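Local structure of major pilin backbone protein T-antigen, T13 (Streptococcus pyogenes, 6BBT) at residues A[9-14]-A[80-85]. The protein is the major backbone pilin of Streptococcus pyogenes, the T-antigen used in serotyping, and probably polymerises to form the shaft of the surface pili. Numbering follows the deposited sequence.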
# COMPACT_ATOMS: atom_id res chain seq x y z
N LYS A 9 -0.61 0.96 -31.43
CA LYS A 9 0.37 1.97 -31.08
C LYS A 9 0.53 2.19 -29.57
O LYS A 9 1.26 3.09 -29.15
CB LYS A 9 -0.03 3.30 -31.71
CG LYS A 9 -0.50 3.17 -33.15
CD LYS A 9 -0.56 4.52 -33.84
CE LYS A 9 -0.74 4.35 -35.34
NZ LYS A 9 -1.94 3.54 -35.68
N THR A 10 -0.14 1.36 -28.76
CA THR A 10 -0.15 1.54 -27.31
C THR A 10 0.30 0.27 -26.62
O THR A 10 0.10 -0.84 -27.11
CB THR A 10 -1.54 1.89 -26.78
OG1 THR A 10 -2.44 0.83 -27.09
CG2 THR A 10 -2.04 3.17 -27.40
N LEU A 11 0.93 0.45 -25.46
CA LEU A 11 1.34 -0.64 -24.62
C LEU A 11 0.44 -0.65 -23.39
O LEU A 11 0.52 0.26 -22.59
CB LEU A 11 2.79 -0.43 -24.22
CG LEU A 11 3.38 -1.37 -23.18
CD1 LEU A 11 3.45 -2.79 -23.73
CD2 LEU A 11 4.75 -0.85 -22.79
N PRO A 12 -0.43 -1.66 -23.24
CA PRO A 12 -1.19 -1.76 -21.98
C PRO A 12 -0.33 -2.16 -20.78
O PRO A 12 0.64 -2.90 -20.93
CB PRO A 12 -2.25 -2.83 -22.28
CG PRO A 12 -1.80 -3.53 -23.51
CD PRO A 12 -0.92 -2.58 -24.27
N ILE A 13 -0.68 -1.63 -19.61
CA ILE A 13 -0.08 -2.00 -18.33
C ILE A 13 -1.22 -2.42 -17.39
O ILE A 13 -2.26 -1.74 -17.31
CB ILE A 13 0.66 -0.82 -17.64
CG1 ILE A 13 1.67 -0.13 -18.58
CG2 ILE A 13 1.35 -1.30 -16.37
CD1 ILE A 13 2.83 -1.00 -19.05
N THR A 14 -1.05 -3.54 -16.70
CA THR A 14 -1.98 -3.97 -15.67
C THR A 14 -1.28 -3.91 -14.34
O THR A 14 -0.12 -4.30 -14.21
CB THR A 14 -2.50 -5.40 -15.94
OG1 THR A 14 -3.32 -5.38 -17.10
CG2 THR A 14 -3.37 -5.93 -14.76
N SER A 80 -3.41 0.96 -17.10
CA SER A 80 -2.98 2.19 -17.74
C SER A 80 -2.33 1.81 -19.06
O SER A 80 -2.43 0.66 -19.52
CB SER A 80 -2.00 2.94 -16.83
OG SER A 80 -1.78 4.26 -17.32
N ASN A 81 -1.66 2.76 -19.70
CA ASN A 81 -0.91 2.44 -20.91
C ASN A 81 0.19 3.45 -21.18
O ASN A 81 0.24 4.51 -20.57
CB ASN A 81 -1.86 2.32 -22.11
CG ASN A 81 -2.50 3.63 -22.48
OD1 ASN A 81 -1.90 4.47 -23.15
ND2 ASN A 81 -3.73 3.83 -22.04
N PHE A 82 1.08 3.08 -22.09
CA PHE A 82 1.97 4.04 -22.73
C PHE A 82 1.52 4.17 -24.16
O PHE A 82 1.06 3.21 -24.78
CB PHE A 82 3.39 3.55 -22.68
CG PHE A 82 3.97 3.52 -21.31
CD1 PHE A 82 4.46 4.69 -20.73
CD2 PHE A 82 4.08 2.33 -20.61
CE1 PHE A 82 5.03 4.66 -19.48
CE2 PHE A 82 4.65 2.30 -19.36
CZ PHE A 82 5.13 3.46 -18.79
N ASN A 83 1.66 5.38 -24.70
CA ASN A 83 1.19 5.65 -26.03
C ASN A 83 2.34 6.05 -26.93
O ASN A 83 2.98 7.08 -26.72
CB ASN A 83 0.14 6.74 -25.97
CG ASN A 83 -0.49 7.00 -27.31
OD1 ASN A 83 -0.37 6.20 -28.24
ND2 ASN A 83 -1.15 8.15 -27.43
N PHE A 84 2.61 5.21 -27.94
CA PHE A 84 3.67 5.46 -28.91
C PHE A 84 3.21 6.24 -30.15
O PHE A 84 4.05 6.73 -30.90
CB PHE A 84 4.34 4.14 -29.33
CG PHE A 84 5.01 3.43 -28.19
CD1 PHE A 84 6.22 3.89 -27.70
CD2 PHE A 84 4.41 2.33 -27.59
CE1 PHE A 84 6.84 3.25 -26.64
CE2 PHE A 84 5.02 1.69 -26.53
CZ PHE A 84 6.24 2.15 -26.05
N GLU A 85 1.89 6.37 -30.34
CA GLU A 85 1.30 7.23 -31.39
C GLU A 85 1.93 8.62 -31.45
O GLU A 85 2.09 9.17 -32.54
CB GLU A 85 -0.21 7.38 -31.15
CG GLU A 85 -0.97 8.35 -32.06
CD GLU A 85 -1.13 7.83 -33.48
OE1 GLU A 85 -2.29 7.66 -33.92
OE2 GLU A 85 -0.11 7.58 -34.15
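Two antiparallel strands, 10-14 and 80-83, pair in a sheet of the Spy0128-like isopeptide domain of this pilin. Four backbone hydrogen bonds join the strands, two for each of the pairs L11-F82 and I13-S80. A fifth joins F84 to K9. P12 has no N-H to give and sits in a non-hydrogen-bonded pair with N81.

L11, I13 and F82 are buried on one face, which S80 shares. Two bumps, L11 and I13, meet the CD2-CE2 side of the F82 ring. I13 crosses F82 obliquely; it swings CG1 beside its backbone N (chi1 -51°), and its CD1 meets the ring edge at F82 CE2, 3.8 Å away. L11 holds CG anti to its backbone N (chi1 172°) and runs alongside F82, with CD2 3.9 Å from F82 CD2. The edge of the F84 ring comes against L11, its CE2 3.8 Å from L11 CB. F33 and I35 of strand 29-37 and V118 of strand 116-123 pack against this apolar row.

K9 and E85 lie side by side, K9 bent at its tip and E85 at chi2. E85 OE2 touches K9 CD, while K9 NZ and E85 OE1 stay 4.5 Å apart, beyond a salt bridge. N83 folds back into an Asx turn, its OD1 accepting from E85 N. The bond from F84 N to K9 O is 2.8 Å and lies nearly along the C=O axis.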